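Local coordinates for protein amidase (Bacillus anthracis, PDB 5EWQ) that probably hydrolyses amide bonds as a member of the amidase signature family, whose relatives include the A subunit of glutamyl-tRNA(Gln) amidotransferase, at residues A[13-18]-A[400-405]; A[84-89]-A[185-190]; A[242-247]-A[489-494]; A[276-281]-A[299-304]. All coordinates share one frame; numbering follows the deposited sequence.

Contact 1: A[13-18]-A[400-405]; sequences ERIVYD and RIKYGQ
K402 meets I15 tip to tip, I15 CD1 touching K402 CE, the methylene just short of the ammonium, at 3.6 Å. The lysine starts out with CG anti to its own backbone N (chi1 176°), continues extended through CE, and then bends at chi4 (62°). Its ammonium is thereby turned off the line of the chain, and the methylenes are what cover the isoleucine methyl. E13 brings a carboxylate to the same end of the lysine, but OE1 stays 4.5 Å from K402 NZ, so the opposite charges are close without forming a salt bridge. K402 CD approaches Y17 OH at 4.4 Å, a loose contact; that hydroxyl is hydrogen-bonded to Y183. Next in the chain, Y403 lies under its neighbour: K402 CG stands 3.9 Å above the tyrosine ring plane, offset toward the rim. The phenol oxygen points across the contact, Y403 OH lying 4.2 Å from I15 CD1, and the ring meets Y183 edge-to-face. G404 N returns to I401 O at 2.9 Å and closes a type I beta turn, with K402 and Y403 at its two central positions. Q405 follows as the N-cap residue of helix 406-412. On the other side of the contact, 13-18 runs as an irregular chain whose R14 is the centre of an inverse gamma turn. The arrangement is a surface contact in which a tight turn between helices 397-400 and 406-412 offers its two central side chains to the N-terminal arm leading into helix 20-28.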
# COMPACT_ATOMS: atom_id res chain seq x y z
N GLU A 13 -4.16 18.75 9.16
CA GLU A 13 -4.62 19.15 10.48
C GLU A 13 -5.16 17.94 11.23
O GLU A 13 -5.42 16.90 10.63
CB GLU A 13 -5.70 20.23 10.38
CG GLU A 13 -5.33 21.40 9.50
CD GLU A 13 -6.43 22.44 9.42
OE1 GLU A 13 -6.56 23.10 8.36
OE2 GLU A 13 -7.16 22.60 10.41
N ARG A 14 -5.33 18.06 12.54
CA ARG A 14 -5.90 16.98 13.33
C ARG A 14 -7.41 16.93 13.15
O ARG A 14 -8.17 17.37 14.02
CB ARG A 14 -5.54 17.12 14.81
CG ARG A 14 -4.13 16.64 15.13
CD ARG A 14 -3.91 16.51 16.63
NE ARG A 14 -2.63 15.88 16.93
CZ ARG A 14 -2.45 14.58 17.08
NH1 ARG A 14 -3.48 13.75 16.96
NH2 ARG A 14 -1.25 14.09 17.35
N ILE A 15 -7.84 16.38 12.02
CA ILE A 15 -9.26 16.25 11.72
C ILE A 15 -9.68 14.78 11.71
O ILE A 15 -9.10 13.97 11.00
CB ILE A 15 -9.60 16.88 10.35
CG1 ILE A 15 -9.13 18.33 10.30
CG2 ILE A 15 -11.09 16.79 10.09
CD1 ILE A 15 -9.38 19.00 8.97
N VAL A 16 -10.69 14.45 12.52
CA VAL A 16 -11.17 13.08 12.62
C VAL A 16 -12.69 13.01 12.50
O VAL A 16 -13.41 13.58 13.32
CB VAL A 16 -10.74 12.43 13.95
CG1 VAL A 16 -11.37 11.05 14.09
CG2 VAL A 16 -9.22 12.33 14.03
N TYR A 17 -13.17 12.31 11.48
CA TYR A 17 -14.60 12.15 11.25
C TYR A 17 -15.09 10.78 11.69
O TYR A 17 -14.39 9.78 11.51
CB TYR A 17 -14.94 12.35 9.77
CG TYR A 17 -14.55 13.69 9.20
CD1 TYR A 17 -14.91 14.87 9.84
CD2 TYR A 17 -13.82 13.78 8.03
CE1 TYR A 17 -14.56 16.10 9.31
CE2 TYR A 17 -13.46 15.00 7.50
CZ TYR A 17 -13.83 16.16 8.14
OH TYR A 17 -13.47 17.38 7.61
N ASP A 18 -16.29 10.74 12.26
CA ASP A 18 -16.99 9.49 12.58
C ASP A 18 -16.11 8.51 13.37
O ASP A 18 -15.74 7.45 12.86
CB ASP A 18 -17.49 8.83 11.29
CG ASP A 18 -18.51 7.74 11.55
OD1 ASP A 18 -19.06 7.69 12.67
OD2 ASP A 18 -18.77 6.94 10.63
N ARG A 400 -17.84 17.53 2.91
CA ARG A 400 -17.62 16.51 1.89
C ARG A 400 -16.44 16.82 0.97
O ARG A 400 -15.79 15.91 0.47
CB ARG A 400 -18.90 16.33 1.08
CG ARG A 400 -20.09 15.95 1.95
CD ARG A 400 -21.40 15.93 1.18
NE ARG A 400 -22.51 15.59 2.06
CZ ARG A 400 -23.78 15.49 1.67
NH1 ARG A 400 -24.10 15.70 0.40
NH2 ARG A 400 -24.72 15.17 2.55
N ILE A 401 -16.17 18.10 0.76
CA ILE A 401 -15.02 18.51 -0.05
C ILE A 401 -14.34 19.74 0.54
O ILE A 401 -14.33 20.81 -0.05
CB ILE A 401 -15.43 18.82 -1.51
CG1 ILE A 401 -16.77 19.56 -1.55
CG2 ILE A 401 -15.52 17.54 -2.32
CD1 ILE A 401 -17.13 20.10 -2.91
N LYS A 402 -13.76 19.56 1.73
CA LYS A 402 -13.09 20.64 2.45
C LYS A 402 -12.03 21.33 1.60
O LYS A 402 -11.84 22.54 1.69
CB LYS A 402 -12.45 20.10 3.74
CG LYS A 402 -11.64 21.13 4.51
CD LYS A 402 -10.94 20.50 5.71
CE LYS A 402 -10.03 21.49 6.40
NZ LYS A 402 -10.78 22.66 6.95
N TYR A 403 -11.35 20.55 0.76
CA TYR A 403 -10.29 21.09 -0.08
C TYR A 403 -10.71 21.13 -1.55
O TYR A 403 -9.88 21.29 -2.44
CB TYR A 403 -9.01 20.27 0.08
CG TYR A 403 -8.54 20.16 1.51
CD1 TYR A 403 -7.75 21.15 2.08
CD2 TYR A 403 -8.89 19.07 2.30
CE1 TYR A 403 -7.33 21.06 3.40
CE2 TYR A 403 -8.47 18.97 3.61
CZ TYR A 403 -7.69 19.97 4.16
OH TYR A 403 -7.27 19.88 5.46
N GLY A 404 -12.01 21.00 -1.79
CA GLY A 404 -12.55 21.11 -3.14
C GLY A 404 -12.56 19.80 -3.91
O GLY A 404 -12.24 18.74 -3.37
N GLN A 405 -12.95 19.88 -5.18
CA GLN A 405 -13.02 18.71 -6.05
C GLN A 405 -12.69 19.07 -7.49
O GLN A 405 -13.34 18.61 -8.43
CB GLN A 405 -14.41 18.07 -5.96
CG GLN A 405 -15.56 19.04 -6.21
CD GLN A 405 -16.91 18.36 -6.21
OE1 GLN A 405 -17.01 17.14 -6.07
NE2 GLN A 405 -17.97 19.14 -6.37

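Contact 2: A[84-89]-A[185-190]; sequences TLNSVT and GKKGQN
N86 and K187 cross obliquely, and the asparagine amide uses both of its ends on segment 185-190. N86 CG is anti to the backbone N (chi1 -164°), and the amide it carries reaches that segment. There N86 OD1 accepts from K187 NZ at 2.9 Å, the ammonium tilted 31° from the carbonyl plane. On the other branch, N86 ND2 gives two weak hydrogen bonds, a nearly straight one to K187 O and a more bent one to Q189 O, both at 3.3 Å. K187 bends at chi2 and again at chi4 and passes V88 O with its CE; its ammonium is also bonded to Q80. Farther back on the same lysine, CB packs against T89 CG2 at 3.7 Å, while T89 OG1 turns to D123. K186, extended beyond CG, sends NZ past T89 CB to a salt bridge with the same aspartate. Beside N86, the N190 amide contacts S87, with OD1 3.3 Å from S87 CB. The two segments run roughly antiparallel without direct backbone hydrogen bonds; side chains instead join the approach to edge strand 88-91 of the central amidase sheet to the small two-stranded ribbon of 183-184 and 188-189.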
# COMPACT_ATOMS: atom_id res chain seq x y z
N THR A 84 -3.73 9.35 18.31
CA THR A 84 -4.80 9.43 17.31
C THR A 84 -4.26 9.62 15.90
O THR A 84 -4.38 10.69 15.30
CB THR A 84 -5.77 10.59 17.63
OG1 THR A 84 -6.00 10.64 19.05
CG2 THR A 84 -7.10 10.39 16.92
N LEU A 85 -3.66 8.56 15.36
CA LEU A 85 -3.08 8.60 14.02
C LEU A 85 -4.18 8.66 12.95
O LEU A 85 -3.96 9.19 11.86
CB LEU A 85 -2.18 7.39 13.78
CG LEU A 85 -1.03 7.20 14.76
CD1 LEU A 85 -0.23 5.96 14.43
CD2 LEU A 85 -0.13 8.43 14.79
N ASN A 86 -5.35 8.13 13.29
CA ASN A 86 -6.50 8.11 12.39
C ASN A 86 -6.15 7.51 11.03
O ASN A 86 -6.22 8.19 10.01
CB ASN A 86 -7.06 9.52 12.21
CG ASN A 86 -8.45 9.53 11.61
OD1 ASN A 86 -9.17 8.54 11.68
ND2 ASN A 86 -8.83 10.65 11.00
N SER A 87 -5.78 6.23 11.03
CA SER A 87 -5.37 5.55 9.81
C SER A 87 -6.30 4.40 9.46
O SER A 87 -6.11 3.74 8.44
CB SER A 87 -3.94 5.04 9.95
OG SER A 87 -3.84 4.07 10.97
N VAL A 88 -7.29 4.16 10.31
CA VAL A 88 -8.23 3.07 10.10
C VAL A 88 -9.63 3.61 9.81
O VAL A 88 -10.19 4.37 10.60
CB VAL A 88 -8.29 2.13 11.32
CG1 VAL A 88 -9.31 1.03 11.08
CG2 VAL A 88 -6.92 1.55 11.60
N THR A 89 -10.19 3.21 8.67
CA THR A 89 -11.53 3.63 8.29
C THR A 89 -12.59 2.65 8.78
O THR A 89 -13.63 3.05 9.29
CB THR A 89 -11.68 3.79 6.77
OG1 THR A 89 -11.22 2.60 6.12
CG2 THR A 89 -10.87 4.98 6.27
N GLY A 185 -12.51 12.44 3.08
CA GLY A 185 -13.76 12.99 3.57
C GLY A 185 -14.55 11.99 4.39
O GLY A 185 -15.50 12.35 5.08
N LYS A 186 -14.14 10.72 4.32
CA LYS A 186 -14.83 9.65 5.02
C LYS A 186 -14.42 9.55 6.48
O LYS A 186 -15.27 9.50 7.37
CB LYS A 186 -14.57 8.31 4.32
CG LYS A 186 -15.20 7.11 5.00
CD LYS A 186 -14.76 5.82 4.34
CE LYS A 186 -15.43 4.61 4.98
NZ LYS A 186 -14.98 3.34 4.34
N LYS A 187 -13.11 9.52 6.73
CA LYS A 187 -12.61 9.31 8.08
C LYS A 187 -11.85 10.52 8.62
O LYS A 187 -11.91 10.81 9.82
CB LYS A 187 -11.70 8.08 8.12
CG LYS A 187 -11.41 7.58 9.52
CD LYS A 187 -12.70 7.19 10.23
CE LYS A 187 -12.44 6.80 11.68
NZ LYS A 187 -11.91 7.95 12.47
N GLY A 188 -11.15 11.23 7.74
CA GLY A 188 -10.40 12.40 8.14
C GLY A 188 -8.94 12.34 7.75
O GLY A 188 -8.57 11.66 6.79
N GLN A 189 -8.10 13.03 8.51
CA GLN A 189 -6.68 13.14 8.19
C GLN A 189 -5.84 12.03 8.81
O GLN A 189 -5.94 11.76 10.01
CB GLN A 189 -6.14 14.50 8.64
CG GLN A 189 -4.64 14.67 8.44
CD GLN A 189 -4.25 14.68 6.97
OE1 GLN A 189 -4.73 15.51 6.20
NE2 GLN A 189 -3.39 13.75 6.59
N ASN A 190 -5.01 11.40 7.99
CA ASN A 190 -4.06 10.41 8.46
C ASN A 190 -2.82 11.10 9.02
O ASN A 190 -2.32 12.06 8.43
CB ASN A 190 -3.67 9.46 7.32
CG ASN A 190 -3.24 8.09 7.81
OD1 ASN A 190 -3.74 7.07 7.32
ND2 ASN A 190 -2.31 8.05 8.75

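Contact 3: A[242-247]-A[489-494]; sequences RPSLGR and FGEKEL
Hydrogen bonds from S244 to E491 form the centre of the contact. E491 OE2 accepts twice from this one residue: S244 N meets it nearly along its C-O axis, and S244 OG reaches its syn side at 2.7 Å, 29° out of the carboxylate plane. The glutamate side chain is bent at chi2 (79°), which turns CD out of line with the start of the chain. S244 OG also takes a weak hydrogen bond from F489 N at 3.1 Å, so the serine hydroxyl bridges the backbone of F489 and the carboxylate of E491. Backbone bonds shape each partner: R247 N returns to S244 O, and L494 N to O of G490, the N-cap residue of helix 491-503. The contact thus joins the loop leaving strand 239-242, a strand of the large mixed sheet of the amidase fold, to the first turn of the C-terminal helix. An acidic side chain at such a helix start would probably be favoured by the helix's own charge distribution. Charge acts more loosely between R247 and E491. Their guanidinium and carboxylate planes are only 16° apart, and E491 OE1 lies over the guanidinium face, 3.8 Å from R247 NE, in a long salt bridge of charges alone, with no N-H pointing at the oxygen. R247 NH2 is hydrogen-bonded to the hydroxyl of Y301. Packing completes the set: R247 NH1 sits at the edge of the F489 ring, in its plane, 3.6 Å from F489 CD1, and F277 of helix 270-280 touches P243, R247 and E491.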
# COMPACT_ATOMS: atom_id res chain seq x y z
N ARG A 242 5.14 -2.47 -5.47
CA ARG A 242 4.25 -2.35 -6.63
C ARG A 242 4.55 -3.50 -7.59
O ARG A 242 5.64 -3.57 -8.14
CB ARG A 242 4.42 -1.01 -7.34
CG ARG A 242 3.68 -0.93 -8.66
CD ARG A 242 4.09 0.28 -9.48
NE ARG A 242 3.50 0.26 -10.82
CZ ARG A 242 2.36 0.87 -11.14
NH1 ARG A 242 1.68 1.54 -10.22
NH2 ARG A 242 1.90 0.79 -12.38
N PRO A 243 3.57 -4.40 -7.78
CA PRO A 243 3.78 -5.54 -8.67
C PRO A 243 3.77 -5.15 -10.14
O PRO A 243 3.41 -4.01 -10.47
CB PRO A 243 2.61 -6.46 -8.34
CG PRO A 243 1.53 -5.52 -7.90
CD PRO A 243 2.23 -4.40 -7.18
N SER A 244 4.15 -6.07 -11.02
CA SER A 244 4.10 -5.83 -12.45
C SER A 244 2.65 -5.71 -12.91
O SER A 244 1.78 -6.42 -12.40
CB SER A 244 4.81 -6.94 -13.22
OG SER A 244 6.15 -7.09 -12.77
N LEU A 245 2.39 -4.82 -13.86
CA LEU A 245 1.05 -4.64 -14.39
C LEU A 245 0.56 -5.91 -15.07
O LEU A 245 0.85 -6.15 -16.24
CB LEU A 245 1.00 -3.46 -15.36
CG LEU A 245 1.12 -2.07 -14.72
CD1 LEU A 245 1.04 -0.98 -15.78
CD2 LEU A 245 0.04 -1.88 -13.66
N GLY A 246 -0.18 -6.72 -14.33
CA GLY A 246 -0.68 -7.99 -14.82
C GLY A 246 -0.47 -9.09 -13.81
O GLY A 246 -1.06 -10.17 -13.91
N ARG A 247 0.37 -8.82 -12.81
CA ARG A 247 0.68 -9.79 -11.78
C ARG A 247 -0.48 -9.95 -10.80
O ARG A 247 -0.81 -11.07 -10.39
CB ARG A 247 1.95 -9.38 -11.02
CG ARG A 247 2.74 -10.53 -10.43
CD ARG A 247 3.53 -11.25 -11.51
NE ARG A 247 4.53 -12.16 -10.94
CZ ARG A 247 5.44 -12.81 -11.66
NH1 ARG A 247 5.49 -12.65 -12.97
NH2 ARG A 247 6.31 -13.62 -11.06
N PHE A 489 8.25 -8.43 -14.60
CA PHE A 489 7.89 -9.72 -14.03
C PHE A 489 8.99 -10.29 -13.14
O PHE A 489 9.11 -11.51 -12.98
CB PHE A 489 7.53 -10.72 -15.13
CG PHE A 489 6.45 -10.24 -16.06
CD1 PHE A 489 5.12 -10.46 -15.76
CD2 PHE A 489 6.77 -9.58 -17.24
CE1 PHE A 489 4.12 -10.02 -16.62
CE2 PHE A 489 5.78 -9.14 -18.09
CZ PHE A 489 4.46 -9.36 -17.79
N GLY A 490 9.80 -9.41 -12.57
CA GLY A 490 10.93 -9.83 -11.76
C GLY A 490 10.76 -9.54 -10.28
O GLY A 490 11.68 -9.05 -9.63
N GLU A 491 9.58 -9.86 -9.75
CA GLU A 491 9.31 -9.68 -8.33
C GLU A 491 10.18 -10.62 -7.49
O GLU A 491 10.52 -10.30 -6.35
CB GLU A 491 7.83 -9.92 -8.02
CG GLU A 491 6.91 -8.77 -8.41
CD GLU A 491 6.58 -8.74 -9.89
OE1 GLU A 491 7.19 -9.51 -10.67
OE2 GLU A 491 5.70 -7.95 -10.28
N LYS A 492 10.52 -11.77 -8.06
CA LYS A 492 11.34 -12.75 -7.37
C LYS A 492 12.74 -12.21 -7.10
O LYS A 492 13.30 -12.43 -6.02
CB LYS A 492 11.43 -14.05 -8.19
N GLU A 493 13.30 -11.50 -8.07
CA GLU A 493 14.63 -10.94 -7.93
C GLU A 493 14.61 -9.68 -7.07
O GLU A 493 15.57 -9.39 -6.36
CB GLU A 493 15.23 -10.63 -9.31
CG GLU A 493 16.71 -10.26 -9.27
CD GLU A 493 17.28 -10.01 -10.65
OE1 GLU A 493 18.52 -9.92 -10.77
OE2 GLU A 493 16.50 -9.91 -11.61
N LEU A 494 13.51 -8.94 -7.14
CA LEU A 494 13.36 -7.71 -6.36
C LEU A 494 13.35 -8.00 -4.86
O LEU A 494 14.05 -7.35 -4.09
CB LEU A 494 12.09 -6.96 -6.75
CG LEU A 494 12.29 -5.70 -7.60
CD1 LEU A 494 11.03 -4.86 -7.62
CD2 LEU A 494 13.47 -4.89 -7.07

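Contact 4: A[276-281]-A[299-304]; sequences LFNAMI and IDYTKD
N278 and Y301 meet through a nearly linear hydrogen bond. Y301 N reaches N278 OD1 at 3.1 Å with an N-H...O angle of 177°, in the carbonyl plane and on a lone pair. On the other branch of the amide, N278 ND2 gives a weak hydrogen bond to D300 OD1, the amide and carboxylate planes standing 90° apart. N278 OD1 also lies at the edge of the Y301 ring, 3.2 Å from CD2, with amide and ring nearly coplanar. I281 CD1 comes to that ring's edge as well, 3.7 Å from Y301 CE2, the two side chains reaching toward each other tip to tip. F277 covers one face: its CD2 stands 3.7 Å above the tyrosine plane, offset toward the rim, and the two rings are inclined at 59°, neither stacked nor edge-to-face. Segment 276-281, on helix 270-280, in this way receives the irregular chain that leads on to strand 314-317 of the central amidase sheet, closing a 17-residue connection without helix or strand. In the next shell, D300 OD1 also accepts within its own segment from T302 N, in an Asx turn, and from T302 OG1, both from the same face of the carboxylate. The Asx turn spans Y301 and probably helps to position its backbone N for N278. I281 CG2 lies 3.5 Å above one face of the F277 ring, toward its rim, and P265 of strand 263-267 touches the same phenylalanine. Farther out, T302 O accepts from K271 NZ, and Y301 OH has R247 as its partner.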
# COMPACT_ATOMS: atom_id res chain seq x y z
N LEU A 276 2.65 -12.03 1.98
CA LEU A 276 1.35 -11.54 1.57
C LEU A 276 1.22 -11.55 0.05
O LEU A 276 0.14 -11.79 -0.49
CB LEU A 276 1.12 -10.12 2.10
CG LEU A 276 -0.22 -9.46 1.75
CD1 LEU A 276 -1.37 -10.25 2.32
CD2 LEU A 276 -0.25 -8.03 2.26
N PHE A 277 2.34 -11.31 -0.63
CA PHE A 277 2.36 -11.23 -2.09
C PHE A 277 2.06 -12.57 -2.75
O PHE A 277 1.72 -12.63 -3.93
CB PHE A 277 3.72 -10.69 -2.56
CG PHE A 277 3.78 -10.39 -4.03
CD1 PHE A 277 2.94 -9.45 -4.59
CD2 PHE A 277 4.71 -11.03 -4.84
CE1 PHE A 277 3.00 -9.17 -5.95
CE2 PHE A 277 4.77 -10.75 -6.19
CZ PHE A 277 3.92 -9.82 -6.74
N ASN A 278 2.19 -13.65 -1.98
CA ASN A 278 1.93 -14.99 -2.49
C ASN A 278 0.45 -15.23 -2.80
O ASN A 278 0.12 -15.95 -3.74
CB ASN A 278 2.42 -16.04 -1.50
CG ASN A 278 3.93 -16.14 -1.45
OD1 ASN A 278 4.62 -15.87 -2.43
ND2 ASN A 278 4.46 -16.52 -0.29
N ALA A 279 -0.43 -14.63 -2.01
CA ALA A 279 -1.86 -14.86 -2.15
C ALA A 279 -2.55 -13.81 -3.02
O ALA A 279 -3.67 -14.01 -3.46
CB ALA A 279 -2.52 -14.91 -0.78
N MSE A 280 -1.87 -12.69 -3.25
CA MSE A 280 -2.45 -11.62 -4.05
C MSE A 280 -2.35 -11.94 -5.54
O MSE A 280 -3.28 -11.66 -6.30
CB MSE A 280 -1.75 -10.29 -3.76
CG MSE A 280 -1.78 -9.87 -2.31
SE MSE A 280 -1.13 -8.04 -2.12
CE MSE A 280 -0.28 -7.87 -3.86
N ILE A 281 -1.23 -12.51 -5.95
CA ILE A 281 -1.01 -12.85 -7.35
C ILE A 281 -1.94 -13.96 -7.81
O ILE A 281 -2.53 -14.67 -6.99
CB ILE A 281 0.44 -13.29 -7.61
CG1 ILE A 281 0.76 -14.57 -6.83
CG2 ILE A 281 1.41 -12.18 -7.23
CD1 ILE A 281 2.17 -15.08 -7.03
N ILE A 299 4.71 -18.89 -7.50
CA ILE A 299 5.94 -19.17 -6.77
C ILE A 299 5.84 -18.74 -5.30
O ILE A 299 5.01 -17.91 -4.94
CB ILE A 299 7.15 -18.44 -7.41
CG1 ILE A 299 6.89 -18.18 -8.89
CG2 ILE A 299 8.43 -19.24 -7.21
CD1 ILE A 299 7.99 -17.38 -9.57
N ASP A 300 6.70 -19.32 -4.47
CA ASP A 300 6.82 -18.90 -3.08
C ASP A 300 7.95 -17.89 -2.96
O ASP A 300 9.13 -18.25 -3.03
CB ASP A 300 7.07 -20.11 -2.17
CG ASP A 300 6.80 -19.81 -0.70
OD1 ASP A 300 6.86 -18.63 -0.30
OD2 ASP A 300 6.52 -20.77 0.06
N TYR A 301 7.60 -16.62 -2.77
CA TYR A 301 8.58 -15.54 -2.76
C TYR A 301 9.30 -15.40 -1.42
O TYR A 301 9.87 -14.35 -1.14
CB TYR A 301 7.91 -14.21 -3.12
CG TYR A 301 7.44 -14.13 -4.56
CD1 TYR A 301 8.29 -13.69 -5.56
CD2 TYR A 301 6.14 -14.48 -4.91
CE1 TYR A 301 7.87 -13.61 -6.88
CE2 TYR A 301 5.71 -14.40 -6.22
CZ TYR A 301 6.58 -13.96 -7.20
OH TYR A 301 6.16 -13.88 -8.51
N THR A 302 9.28 -16.45 -0.61
CA THR A 302 9.92 -16.40 0.70
C THR A 302 11.03 -17.43 0.85
O THR A 302 11.74 -17.45 1.86
CB THR A 302 8.89 -16.62 1.83
OG1 THR A 302 8.26 -17.89 1.66
CG2 THR A 302 7.83 -15.53 1.81
N LYS A 303 11.19 -18.29 -0.16
CA LYS A 303 12.20 -19.34 -0.11
C LYS A 303 13.56 -18.84 -0.57
O LYS A 303 14.55 -18.97 0.15
CB LYS A 303 11.77 -20.54 -0.96
CG LYS A 303 10.47 -21.19 -0.51
CD LYS A 303 10.18 -22.45 -1.29
CE LYS A 303 11.20 -23.54 -0.99
NZ LYS A 303 11.16 -23.95 0.45
N ASP A 304 13.61 -18.27 -1.77
CA ASP A 304 14.87 -17.80 -2.35
C ASP A 304 15.23 -16.40 -1.86
O ASP A 304 15.55 -15.52 -2.66
CB ASP A 304 14.79 -17.82 -3.88
CG ASP A 304 14.56 -19.21 -4.43
OD1 ASP A 304 13.90 -20.02 -3.76
OD2 ASP A 304 15.05 -19.49 -5.55

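The four contacts form two pairs on opposite sides of the chain's centre. Contacts 1 and 2 have centres 10 Å apart and share backbone hydrogen bonds, I15 with Q189 and Y17 with K187, by which the N-terminal arm joins the ribbon of strand 188-189. Contacts 3 and 4 have centres 11 Å apart and meet between helices 270-280 and 491-503, with F277 of helix 270-280 shared by the two. Between the pairs, centres lie about 30 to 37 Å apart. Along the chain, contacts 2 and 4 fall within the span of contact 1, and contact 4 also within that of contact 3, while contacts 1 and 3 interleave, so distant sequence regions are joined at opposite sides of the fold.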